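Local structure of leucyl-trna synthetase (Plasmodium knowlesi, 5FOF) at residues Thr34-Tyr39 against Glu87-Gln92; Gly91-Phe96 against Ala223-Ile228; Leu188-Asp193 against Glu249-Ile254; Gly296-Glu301 against Met306-Cys311. The protein probably hydrolyses mischarged tRNA(Leu), as the editing domain of the cytosolic enzyme that joins leucine to tRNA(Leu) for protein synthesis. All coordinates share one frame; numbering follows the deposited sequence.

Interaction 1: Thr34-Tyr39 against Glu87-Gln92; sequences TLIKIY and ETAYGQ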
loop_
_atom_site.group_PDB
_atom_site.type_symbol
_atom_site.label_atom_id
_atom_site.label_comp_id
_atom_site.label_asym_id
_atom_site.label_seq_id
_atom_site.Cartn_x
_atom_site.Cartn_y
_atom_site.Cartn_z
ATOM N N THR A 34 7.699 -3.489 4.405
ATOM C CA THR A 34 7.207 -2.482 5.309
ATOM C C THR A 34 5.777 -2.193 4.858
ATOM O O THR A 34 5.553 -1.874 3.678
ATOM C CB THR A 34 8.066 -1.226 5.201
ATOM O OG1 THR A 34 9.432 -1.575 5.444
ATOM C CG2 THR A 34 7.633 -0.198 6.216
ATOM N N LEU A 35 4.818 -2.357 5.767
ATOM C CA LEU A 35 3.441 -1.966 5.487
ATOM C C LEU A 35 3.210 -0.548 6.007
ATOM O O LEU A 35 3.463 -0.298 7.175
ATOM C CB LEU A 35 2.441 -2.924 6.145
ATOM C CG LEU A 35 2.529 -4.404 5.775
ATOM C CD1 LEU A 35 1.367 -5.142 6.413
ATOM C CD2 LEU A 35 2.559 -4.633 4.268
ATOM N N ILE A 36 2.747 0.362 5.144
ATOM C CA ILE A 36 2.437 1.759 5.521
ATOM C C ILE A 36 0.911 1.971 5.530
ATOM O O ILE A 36 0.208 1.564 4.600
ATOM C CB ILE A 36 3.094 2.763 4.555
ATOM C CG1 ILE A 36 4.615 2.677 4.655
ATOM C CG2 ILE A 36 2.664 4.200 4.854
ATOM C CD1 ILE A 36 5.324 3.445 3.560
ATOM N N LYS A 37 0.419 2.602 6.597
ATOM C CA LYS A 37 -0.993 2.934 6.738
ATOM C C LYS A 37 -1.415 4.049 5.792
ATOM O O LYS A 37 -0.971 5.179 5.937
ATOM C CB LYS A 37 -1.286 3.359 8.172
ATOM C CG LYS A 37 -1.164 2.213 9.149
ATOM C CD LYS A 37 -1.528 2.628 10.573
ATOM C CE LYS A 37 -1.274 1.470 11.532
ATOM N NZ LYS A 37 -1.595 1.789 12.940
ATOM N N ILE A 38 -2.253 3.720 4.816
ATOM C CA ILE A 38 -2.819 4.706 3.909
ATOM C C ILE A 38 -4.271 4.927 4.320
ATOM O O ILE A 38 -5.100 4.017 4.206
ATOM C CB ILE A 38 -2.713 4.231 2.451
ATOM C CG1 ILE A 38 -1.255 3.924 2.122
ATOM C CG2 ILE A 38 -3.265 5.277 1.474
ATOM C CD1 ILE A 38 -0.342 5.138 2.112
ATOM N N TYR A 39 -4.558 6.116 4.839
ATOM C CA TYR A 39 -5.858 6.403 5.479
ATOM C C TYR A 39 -6.814 6.930 4.432
ATOM O O TYR A 39 -6.429 7.695 3.550
ATOM C CB TYR A 39 -5.737 7.460 6.592
ATOM C CG TYR A 39 -4.740 7.131 7.673
ATOM C CD1 TYR A 39 -3.395 7.525 7.562
ATOM C CD2 TYR A 39 -5.133 6.432 8.816
ATOM C CE1 TYR A 39 -2.467 7.197 8.549
ATOM C CE2 TYR A 39 -4.216 6.105 9.813
ATOM C CZ TYR A 39 -2.881 6.485 9.681
ATOM O OH TYR A 39 -1.991 6.174 10.699
ATOM N N GLU A 87 11.939 4.513 2.540
ATOM C CA GLU A 87 12.622 5.819 2.375
ATOM C C GLU A 87 12.058 6.746 1.304
ATOM O O GLU A 87 12.341 7.928 1.329
ATOM C CB GLU A 87 14.131 5.629 2.134
ATOM C CG GLU A 87 14.554 5.077 0.773
ATOM C CD GLU A 87 14.387 3.571 0.615
ATOM O OE1 GLU A 87 14.066 2.878 1.622
ATOM O OE2 GLU A 87 14.594 3.075 -0.530
ATOM N N THR A 88 11.295 6.230 0.342
ATOM C CA THR A 88 10.668 7.090 -0.672
ATOM C C THR A 88 9.266 7.565 -0.274
ATOM O O THR A 88 8.670 8.359 -0.995
ATOM C CB THR A 88 10.592 6.394 -2.060
ATOM O OG1 THR A 88 9.790 5.208 -1.983
ATOM C CG2 THR A 88 11.969 6.028 -2.539
ATOM N N ALA A 89 8.737 7.092 0.851
ATOM C CA ALA A 89 7.362 7.404 1.243
ATOM C C ALA A 89 7.035 8.902 1.358
ATOM O O ALA A 89 5.869 9.295 1.194
ATOM C CB ALA A 89 7.033 6.715 2.553
ATOM N N TYR A 90 8.040 9.727 1.660
ATOM C CA TYR A 90 7.889 11.180 1.599
ATOM C C TYR A 90 7.356 11.612 0.240
ATOM O O TYR A 90 6.494 12.495 0.152
ATOM C CB TYR A 90 9.215 11.896 1.878
ATOM C CG TYR A 90 9.035 13.362 2.193
ATOM C CD1 TYR A 90 8.374 13.755 3.360
ATOM C CD2 TYR A 90 9.511 14.355 1.331
ATOM C CE1 TYR A 90 8.188 15.090 3.660
ATOM C CE2 TYR A 90 9.327 15.698 1.614
ATOM C CZ TYR A 90 8.664 16.062 2.784
ATOM O OH TYR A 90 8.465 17.386 3.103
ATOM N N GLY A 91 7.866 10.972 -0.814
ATOM C CA GLY A 91 7.477 11.261 -2.189
ATOM C C GLY A 91 6.202 10.628 -2.699
ATOM O O GLY A 91 5.864 10.826 -3.860
ATOM N N GLN A 92 5.481 9.884 -1.866
ATOM C CA GLN A 92 4.195 9.288 -2.278
ATOM C C GLN A 92 3.144 10.308 -2.768
ATOM O O GLN A 92 2.549 11.021 -1.965
ATOM C CB GLN A 92 3.583 8.399 -1.162
ATOM C CG GLN A 92 2.383 7.610 -1.669
ATOM C CD GLN A 92 1.767 6.637 -0.687
ATOM O OE1 GLN A 92 0.735 6.034 -0.986
ATOM N NE2 GLN A 92 2.375 6.470 0.472
#
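Ile36 and Ile38, alternate residues of strand 33-40, send their delta methyls toward the 3-10 turn at residues 87-91 and the loop residue after it. Ile36 CD1 meets the single methyl of Ala89, CB, at 3.8 Å. Its CG1 branch lies beside the backbone N and continues extended (chi2 169°), which carries CD1 straight out to the turn. Ile38 starts in the same way but bends at the next bond (chi2 -67°), and its CD1 sits equally close, 3.4 Å, to OE1 and NE2 of Gln92. Gln92 comes from the opposite direction, with CG anti to the backbone N (chi1 -171°) and the chain extended beyond it, spanning the gap to the strand. The turn is closed by Gly91 N to Thr88 O at 2.7 Å and by Gln92 N to Ala89 O at 3.1 Å. Strand 76-83 lies alongside, with Thr83 against Ile36 and Ala81 against Ile38. Thr83 to Thr88 probably correspond to the threonine-rich segment of the editing pocket in related enzymes, so the turn follows on from it. The contact is buried and without a hydrogen bond between the segments: one half is methyl on methyl, the other a methyl against an amide.

Interaction 2: Gly91-Phe96 against Ala223-Ile228; sequences GQNYTF and ACLQDI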
loop_
_atom_site.group_PDB
_atom_site.type_symbol
_atom_site.label_atom_id
_atom_site.label_comp_id
_atom_site.label_asym_id
_atom_site.label_seq_id
_atom_site.Cartn_x
_atom_site.Cartn_y
_atom_site.Cartn_z
ATOM N N GLY A 91 7.866 10.972 -0.814
ATOM C CA GLY A 91 7.477 11.261 -2.189
ATOM C C GLY A 91 6.202 10.628 -2.699
ATOM O O GLY A 91 5.864 10.826 -3.860
ATOM N N GLN A 92 5.481 9.884 -1.866
ATOM C CA GLN A 92 4.195 9.288 -2.278
ATOM C C GLN A 92 3.144 10.308 -2.768
ATOM O O GLN A 92 2.549 11.021 -1.965
ATOM C CB GLN A 92 3.583 8.399 -1.162
ATOM C CG GLN A 92 2.383 7.610 -1.669
ATOM C CD GLN A 92 1.767 6.637 -0.687
ATOM O OE1 GLN A 92 0.735 6.034 -0.986
ATOM N NE2 GLN A 92 2.375 6.470 0.472
ATOM N N ASN A 93 2.916 10.333 -4.082
ATOM C CA ASN A 93 1.833 11.106 -4.696
ATOM C C ASN A 93 0.522 10.346 -4.992
ATOM O O ASN A 93 -0.528 10.987 -5.117
ATOM C CB ASN A 93 2.325 11.818 -5.946
ATOM C CG ASN A 93 2.877 10.877 -7.009
ATOM O OD1 ASN A 93 3.292 9.750 -6.722
ATOM N ND2 ASN A 93 2.947 11.371 -8.239
ATOM N N TYR A 94 0.556 9.009 -5.104
ATOM C CA TYR A 94 -0.689 8.209 -5.233
ATOM C C TYR A 94 -0.589 6.894 -4.488
ATOM O O TYR A 94 0.376 6.655 -3.790
ATOM C CB TYR A 94 -1.031 7.973 -6.714
ATOM C CG TYR A 94 -1.346 9.253 -7.431
ATOM C CD1 TYR A 94 -0.346 10.000 -8.030
ATOM C CD2 TYR A 94 -2.640 9.738 -7.462
ATOM C CE1 TYR A 94 -0.636 11.192 -8.650
ATOM C CE2 TYR A 94 -2.939 10.925 -8.082
ATOM C CZ TYR A 94 -1.936 11.646 -8.667
ATOM O OH TYR A 94 -2.239 12.823 -9.275
ATOM N N THR A 95 -1.610 6.057 -4.605
ATOM C CA THR A 95 -1.558 4.673 -4.122
ATOM C C THR A 95 -2.152 3.736 -5.177
ATOM O O THR A 95 -3.229 4.016 -5.714
ATOM C CB THR A 95 -2.328 4.545 -2.800
ATOM O OG1 THR A 95 -1.637 5.294 -1.813
ATOM C CG2 THR A 95 -2.410 3.107 -2.344
ATOM N N PHE A 96 -1.465 2.622 -5.453
ATOM C CA PHE A 96 -1.864 1.741 -6.546
ATOM C C PHE A 96 -2.539 0.483 -6.036
ATOM O O PHE A 96 -2.082 -0.139 -5.077
ATOM C CB PHE A 96 -0.661 1.328 -7.399
ATOM C CG PHE A 96 -0.114 2.413 -8.305
ATOM C CD1 PHE A 96 -0.954 3.177 -9.120
ATOM C CD2 PHE A 96 1.266 2.603 -8.403
ATOM C CE1 PHE A 96 -0.446 4.149 -9.962
ATOM C CE2 PHE A 96 1.788 3.571 -9.239
ATOM C CZ PHE A 96 0.922 4.347 -10.023
ATOM N N ALA A 223 5.891 5.509 -15.094
ATOM C CA ALA A 223 5.371 5.005 -16.356
ATOM C C ALA A 223 3.877 4.778 -16.275
ATOM O O ALA A 223 3.170 4.977 -17.247
ATOM C CB ALA A 223 6.068 3.699 -16.725
ATOM N N CYS A 224 3.406 4.333 -15.118
ATOM C CA CYS A 224 1.983 4.117 -14.920
ATOM C C CYS A 224 1.236 5.449 -14.911
ATOM O O CYS A 224 0.162 5.554 -15.501
ATOM C CB CYS A 224 1.734 3.357 -13.629
ATOM S SG CYS A 224 0.033 2.819 -13.450
ATOM N N LEU A 225 1.810 6.447 -14.240
ATOM C CA LEU A 225 1.275 7.810 -14.243
ATOM C C LEU A 225 1.202 8.448 -15.636
ATOM O O LEU A 225 0.206 9.088 -15.965
ATOM C CB LEU A 225 2.077 8.728 -13.307
ATOM C CG LEU A 225 1.494 8.982 -11.915
ATOM C CD1 LEU A 225 2.425 9.895 -11.134
ATOM C CD2 LEU A 225 0.096 9.600 -11.998
ATOM N N GLN A 226 2.256 8.276 -16.435
ATOM C CA GLN A 226 2.305 8.802 -17.819
ATOM C C GLN A 226 1.182 8.253 -18.677
ATOM O O GLN A 226 0.462 9.005 -19.330
ATOM C CB GLN A 226 3.649 8.487 -18.479
ATOM C CG GLN A 226 4.800 9.364 -17.994
ATOM C CD GLN A 226 4.681 10.825 -18.414
ATOM O OE1 GLN A 226 3.900 11.180 -19.300
ATOM N NE2 GLN A 226 5.465 11.674 -17.777
ATOM N N ASP A 227 1.031 6.936 -18.661
ATOM C CA ASP A 227 -0.078 6.288 -19.351
ATOM C C ASP A 227 -1.419 6.865 -18.934
ATOM O O ASP A 227 -2.241 7.154 -19.786
ATOM C CB ASP A 227 -0.077 4.764 -19.124
ATOM C CG ASP A 227 0.930 4.041 -19.994
ATOM O OD1 ASP A 227 1.985 4.626 -20.321
ATOM O OD2 ASP A 227 0.663 2.871 -20.336
ATOM N N ILE A 228 -1.629 7.028 -17.630
ATOM C CA ILE A 228 -2.911 7.510 -17.108
ATOM C C ILE A 228 -3.173 8.969 -17.524
ATOM O O ILE A 228 -4.291 9.319 -17.846
ATOM C CB ILE A 228 -3.002 7.334 -15.576
ATOM C CG1 ILE A 228 -3.100 5.850 -15.224
ATOM C CG2 ILE A 228 -4.214 8.068 -14.999
ATOM C CD1 ILE A 228 -2.816 5.524 -13.766
#
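A classic beta bulge at Asn93 and Tyr94, both facing Cys213 of strand 211-213, begins strand 94-97 where helix 219-230 packs against the sheet. The side chains of Asn93, Tyr94 and Phe96 all start toward the helix, which answers with Cys224 and Leu225. Leu225 divides its methyls: CD1 stands 3.3 Å from Asn93 ND2 and also near Tyr94, while CD2 lies 3.8 Å from CE1 of Tyr94, the leucine crossing the tyrosine at about a right angle. Asn93 approaches from the opposite direction to Leu225. Its amide CG sits between the backbone N and the carbonyl carbon (chi1 59°), and ND2 is hydrogen-bonded to Ser215 OG, with a weaker bond to Asn248 O. Tyr94 is anchored through its OH, whose bonds to Phe245 O and Asn248 N hold the far end of the ring. Phe96 meets Cys224 in a sulfur-aromatic contact: SG is 4.3 Å from the ring centroid, 36° off the ring normal, and Cys224 CB lies 3.8 Å from Phe96 CZ. Leu197 of the adjoining strand 194-198 touches Tyr94, Phe96 and Leu225 alike. The helix thus contributes only carbon and sulfur to the contact, while Asn93 ND2 and Tyr94 OH find partners in nearby loops, which suits a buried interface.

Interaction 3: Leu188-Asp193 against Glu249-Ile254; sequences LSEKKD and ESFSCI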
loop_
_atom_site.group_PDB
_atom_site.type_symbol
_atom_site.label_atom_id
_atom_site.label_comp_id
_atom_site.label_asym_id
_atom_site.label_seq_id
_atom_site.Cartn_x
_atom_site.Cartn_y
_atom_site.Cartn_z
ATOM N N LEU A 188 3.222 9.975 6.370
ATOM C CA LEU A 188 4.630 10.156 5.985
ATOM C C LEU A 188 4.802 10.997 4.732
ATOM O O LEU A 188 5.891 11.497 4.486
ATOM C CB LEU A 188 5.297 8.797 5.768
ATOM C CG LEU A 188 4.979 7.700 6.787
ATOM C CD1 LEU A 188 5.580 6.380 6.341
ATOM C CD2 LEU A 188 5.459 8.052 8.184
ATOM N N SER A 189 3.751 11.148 3.936
ATOM C CA SER A 189 3.844 11.845 2.647
ATOM C C SER A 189 3.942 13.340 2.817
ATOM O O SER A 189 3.407 13.895 3.765
ATOM C CB SER A 189 2.629 11.534 1.762
ATOM O OG SER A 189 1.460 11.461 2.535
ATOM N N GLU A 190 4.613 13.982 1.872
ATOM C CA GLU A 190 4.668 15.428 1.810
ATOM C C GLU A 190 3.264 16.012 1.612
ATOM O O GLU A 190 2.848 16.857 2.398
ATOM C CB GLU A 190 5.601 15.872 0.686
ATOM C CG GLU A 190 5.910 17.361 0.670
ATOM C CD GLU A 190 5.936 17.947 -0.726
ATOM O OE1 GLU A 190 5.201 17.441 -1.608
ATOM O OE2 GLU A 190 6.679 18.931 -0.937
ATOM N N LYS A 191 2.536 15.559 0.590
ATOM C CA LYS A 191 1.161 16.040 0.359
ATOM C C LYS A 191 0.160 15.052 0.904
ATOM O O LYS A 191 0.489 13.879 1.091
ATOM C CB LYS A 191 0.921 16.340 -1.113
ATOM C CG LYS A 191 1.967 17.309 -1.648
ATOM C CD LYS A 191 1.414 18.451 -2.489
ATOM C CE LYS A 191 2.448 19.573 -2.602
ATOM N NZ LYS A 191 2.412 20.271 -3.919
ATOM N N LYS A 192 -1.045 15.540 1.206
ATOM C CA LYS A 192 -2.084 14.724 1.865
ATOM C C LYS A 192 -3.281 14.397 0.974
ATOM O O LYS A 192 -4.179 13.671 1.403
ATOM C CB LYS A 192 -2.581 15.399 3.158
ATOM C CG LYS A 192 -1.507 15.675 4.210
ATOM C CD LYS A 192 -0.953 14.395 4.827
ATOM C CE LYS A 192 0.176 14.665 5.816
ATOM N NZ LYS A 192 1.208 13.586 5.797
ATOM N N ASP A 193 -3.313 14.908 -0.251
ATOM C CA ASP A 193 -4.401 14.560 -1.162
ATOM C C ASP A 193 -3.858 13.611 -2.230
ATOM O O ASP A 193 -3.501 14.020 -3.343
ATOM C CB ASP A 193 -5.164 15.785 -1.729
ATOM C CG ASP A 193 -4.276 16.977 -2.050
ATOM O OD1 ASP A 193 -3.063 16.983 -1.714
ATOM O OD2 ASP A 193 -4.828 17.932 -2.634
ATOM N N GLU A 249 2.511 16.371 -7.700
ATOM C CA GLU A 249 3.969 16.322 -7.579
ATOM C C GLU A 249 4.321 15.132 -6.699
ATOM O O GLU A 249 3.544 14.755 -5.828
ATOM C CB GLU A 249 4.500 17.618 -6.915
ATOM C CG GLU A 249 6.033 17.803 -6.930
ATOM C CD GLU A 249 6.664 18.305 -5.612
ATOM O OE1 GLU A 249 5.937 18.769 -4.702
ATOM O OE2 GLU A 249 7.914 18.243 -5.483
ATOM N N SER A 250 5.483 14.546 -6.956
ATOM C CA SER A 250 6.095 13.570 -6.084
ATOM C C SER A 250 7.469 14.109 -5.746
ATOM O O SER A 250 8.319 14.209 -6.621
ATOM C CB SER A 250 6.229 12.233 -6.821
ATOM O OG SER A 250 7.029 11.301 -6.112
ATOM N N PHE A 251 7.690 14.468 -4.487
ATOM C CA PHE A 251 9.011 14.887 -4.043
ATOM C C PHE A 251 10.040 13.762 -4.262
ATOM O O PHE A 251 9.834 12.633 -3.814
ATOM C CB PHE A 251 8.980 15.273 -2.556
ATOM C CG PHE A 251 10.220 16.001 -2.094
ATOM C CD1 PHE A 251 11.392 15.304 -1.786
ATOM C CD2 PHE A 251 10.219 17.391 -1.971
ATOM C CE1 PHE A 251 12.532 15.983 -1.378
ATOM C CE2 PHE A 251 11.357 18.071 -1.560
ATOM C CZ PHE A 251 12.517 17.367 -1.261
ATOM N N SER A 252 11.151 14.076 -4.920
ATOM C CA SER A 252 12.177 13.080 -5.210
ATOM C C SER A 252 13.068 12.905 -4.017
ATOM O O SER A 252 13.775 13.834 -3.646
ATOM C CB SER A 252 13.020 13.474 -6.409
ATOM O OG SER A 252 13.946 12.449 -6.697
ATOM N N CYS A 253 13.040 11.704 -3.431
ATOM C CA CYS A 253 13.767 11.410 -2.199
ATOM C C CYS A 253 15.199 10.911 -2.403
ATOM O O CYS A 253 15.918 10.773 -1.422
ATOM C CB CYS A 253 12.998 10.378 -1.366
ATOM S SG CYS A 253 11.272 10.812 -1.080
ATOM N N ILE A 254 15.602 10.624 -3.650
ATOM C CA ILE A 254 16.879 9.936 -3.933
ATOM C C ILE A 254 17.687 10.574 -5.096
ATOM O O ILE A 254 17.143 10.807 -6.171
ATOM C CB ILE A 254 16.651 8.421 -4.209
ATOM C CG1 ILE A 254 15.940 7.756 -3.019
ATOM C CG2 ILE A 254 17.983 7.720 -4.485
ATOM C CD1 ILE A 254 15.798 6.244 -3.090
HETATM O O HOH W 1 5.395 14.967 -3.141
#
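Glu190, Glu249 and Phe251 meet round one water that binds all three. It donates to Glu190 OE1 at 2.9 Å and to Glu249 O at 3.3 Å, and accepts from Phe251 N at 2.7 Å, bridging two irregular loops on the surface of the editing domain: the one joining strands 183-185 and 194-198, and the one leading into strand 254-255. Beside the water the two glutamates come close, their side chains crossing at about a right angle and their carboxylate planes turned 66° apart; OE1 of Glu190 stands 3.4 Å from OE1 of Glu249. Each chain leaves with CG anti to its backbone N, and a bend at chi2 brings the carboxylates together. The like charges probably repel, which the water's donation to Glu190 OE1 may ease. Lys191 may offset part of the charge, its NZ making a long salt bridge of 3.9 Å to Glu249 OE1. The other oxygen of Glu190, OE2, comes within 4.0 Å of Phe251 CD2, and the phenyl ring in turn packs edge-to-face with Tyr90. Within the loop that carries Glu190, Lys192 folds back on the backbone, its ammonium also binding Ser186 O. Its NZ gives Ser189 O a 3.0 Å hydrogen bond in the carbonyl plane, on a lone pair, with a C=O...N angle of 143°.

Interaction 4: Gly296-Glu301 against Met306-Cys311; sequences GTMTVE and MKIYNC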
loop_
_atom_site.group_PDB
_atom_site.type_symbol
_atom_site.label_atom_id
_atom_site.label_comp_id
_atom_site.label_asym_id
_atom_site.label_seq_id
_atom_site.Cartn_x
_atom_site.Cartn_y
_atom_site.Cartn_z
ATOM N N GLY A 296 22.890 5.442 -4.498
ATOM C CA GLY A 296 21.979 6.560 -4.244
ATOM C C GLY A 296 22.223 7.267 -2.920
ATOM O O GLY A 296 22.810 6.689 -1.994
ATOM N N THR A 297 21.799 8.533 -2.847
ATOM C CA THR A 297 21.793 9.297 -1.581
ATOM C C THR A 297 20.448 9.971 -1.374
ATOM O O THR A 297 19.725 10.234 -2.335
ATOM C CB THR A 297 22.903 10.372 -1.506
ATOM O OG1 THR A 297 22.936 11.114 -2.732
ATOM C CG2 THR A 297 24.270 9.728 -1.235
ATOM N N MET A 298 20.129 10.238 -0.110
ATOM C CA MET A 298 18.828 10.773 0.281
ATOM C C MET A 298 18.809 12.297 0.193
ATOM O O MET A 298 19.819 12.949 0.464
ATOM C CB MET A 298 18.500 10.353 1.712
ATOM C CG MET A 298 18.326 8.858 1.930
ATOM S SD MET A 298 17.004 8.093 0.979
ATOM C CE MET A 298 15.587 9.078 1.455
ATOM N N THR A 299 17.651 12.851 -0.159
ATOM C CA THR A 299 17.482 14.283 -0.404
ATOM C C THR A 299 16.645 15.030 0.656
ATOM O O THR A 299 16.563 16.256 0.603
ATOM C CB THR A 299 16.818 14.498 -1.771
ATOM O OG1 THR A 299 15.508 13.933 -1.755
ATOM C CG2 THR A 299 17.613 13.822 -2.862
ATOM N N VAL A 300 16.066 14.310 1.616
ATOM C CA VAL A 300 15.133 14.876 2.595
ATOM C C VAL A 300 15.714 14.858 4.003
ATOM O O VAL A 300 16.480 13.949 4.350
ATOM C CB VAL A 300 13.778 14.109 2.632
ATOM C CG1 VAL A 300 12.971 14.396 1.386
ATOM C CG2 VAL A 300 13.956 12.602 2.774
ATOM N N GLU A 301 15.322 15.834 4.824
ATOM C CA GLU A 301 15.726 15.834 6.252
ATOM C C GLU A 301 14.805 14.861 7.026
ATOM O O GLU A 301 13.648 14.684 6.638
ATOM C CB GLU A 301 15.789 17.231 6.926
ATOM C CG GLU A 301 14.981 18.369 6.318
ATOM C CD GLU A 301 15.686 19.011 5.130
ATOM O OE1 GLU A 301 16.715 19.693 5.343
ATOM O OE2 GLU A 301 15.209 18.825 3.986
ATOM N N MET A 306 22.377 10.812 3.133
ATOM C CA MET A 306 22.591 9.433 3.636
ATOM C C MET A 306 22.452 8.382 2.556
ATOM O O MET A 306 21.765 8.577 1.553
ATOM C CB MET A 306 21.600 9.042 4.725
ATOM C CG MET A 306 21.859 9.644 6.074
ATOM S SD MET A 306 20.623 9.037 7.226
ATOM C CE MET A 306 21.387 7.527 7.805
ATOM N N LYS A 307 23.092 7.249 2.814
ATOM C CA LYS A 307 22.938 6.064 1.987
ATOM C C LYS A 307 21.579 5.425 2.278
ATOM O O LYS A 307 21.090 5.482 3.420
ATOM C CB LYS A 307 24.073 5.081 2.262
ATOM C CG LYS A 307 25.453 5.638 1.937
ATOM C CD LYS A 307 25.616 5.869 0.438
ATOM C CE LYS A 307 27.058 6.172 0.054
ATOM N NZ LYS A 307 27.240 6.096 -1.424
ATOM N N ILE A 308 20.995 4.821 1.239
ATOM C CA ILE A 308 19.645 4.255 1.284
ATOM C C ILE A 308 19.534 3.230 2.396
ATOM O O ILE A 308 18.613 3.284 3.201
ATOM C CB ILE A 308 19.248 3.542 -0.030
ATOM C CG1 ILE A 308 19.422 4.455 -1.259
ATOM C CG2 ILE A 308 17.820 2.988 0.061
ATOM C CD1 ILE A 308 18.970 5.886 -1.117
ATOM N N TYR A 309 20.481 2.305 2.430
ATOM C CA TYR A 309 20.502 1.234 3.449
ATOM C C TYR A 309 20.515 1.716 4.888
ATOM O O TYR A 309 19.961 1.042 5.771
ATOM C CB TYR A 309 21.666 0.253 3.235
ATOM C CG TYR A 309 23.006 0.865 2.860
ATOM C CD1 TYR A 309 23.932 1.242 3.838
ATOM C CD2 TYR A 309 23.367 1.015 1.521
ATOM C CE1 TYR A 309 25.164 1.777 3.486
ATOM C CE2 TYR A 309 24.596 1.538 1.158
ATOM C CZ TYR A 309 25.495 1.918 2.137
ATOM O OH TYR A 309 26.719 2.444 1.754
ATOM N N ASN A 310 21.157 2.856 5.130
ATOM C CA ASN A 310 21.156 3.439 6.470
ATOM C C ASN A 310 19.829 4.162 6.755
ATOM O O ASN A 310 19.276 4.035 7.831
ATOM C CB ASN A 310 22.355 4.382 6.664
ATOM C CG ASN A 310 23.707 3.653 6.614
ATOM O OD1 ASN A 310 23.808 2.462 6.911
ATOM N ND2 ASN A 310 24.762 4.390 6.257
ATOM N N CYS A 311 19.331 4.922 5.785
ATOM C CA CYS A 311 18.100 5.694 5.961
ATOM C C CYS A 311 16.892 4.754 6.105
ATOM O O CYS A 311 16.134 4.846 7.085
ATOM C CB CYS A 311 17.910 6.663 4.790
ATOM S SG CYS A 311 16.278 7.424 4.692
HETATM O O HOH W 2 22.963 4.248 -1.212
#
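Met298 is the bump of this contact, and the start of helix 308-321 supplies the hollow it fills, between Ile308 and Cys311 one turn apart. Its chain curls tightly, with bends at chi2 and chi3, so that successive atoms meet different walls: CG rests 3.6 Å from Cys311 CB, SD lies 3.6 Å from Ile308 CD1, and CE reaches 3.7 Å from Cys311 SG. Ile308 crosses Met298 at about a right angle and pushes the same CD1 over the backbone of Gly296, 4.0 Å from its C, where there is no side chain to stop it. Lys307, the N-cap residue, turns its beta carbon away, yet its aliphatic chain bends back until CD is 3.8 Å from Gly296 O. Met298 N donates to Met306 O at 2.9 Å in the carbonyl plane, and the CA of Thr297 approaches the same oxygen at 3.2 Å. One water accepts from Ile308 N and donates to Gly296 O, linking the segments a second time. Strand 297-298, which also pairs with strand 254-255, is thereby joined to the residues leading into the helix by one direct hydrogen bond, and to the helix itself by a water bridge and by thioether and thiol packing.

Interactions 1, 3 and 4 succeed one another along the chain, whereas the segments of 2 and 3 alternate. Interactions 1 and 2 share Gly91 and Gln92 and reach the same mixed sheet, their centres 14 Å apart. From the turn at 87-92, Gly91 O bonds Ser250 OG of interaction 3, whose centre is 9 Å from that of interaction 1, and Glu87 packs on Ile308 and Cys311 of interaction 4. Interaction 3 also reaches interaction 4, through Thr299 with Ser252 and Cys253. Interactions 2 and 4 stand 22 Å apart without touching. Within the editing domain the run 87-96 thus links them: its turn meets interactions 3 and 4, including the late helix 308-321, and residues 93-96 meet helix 219-230.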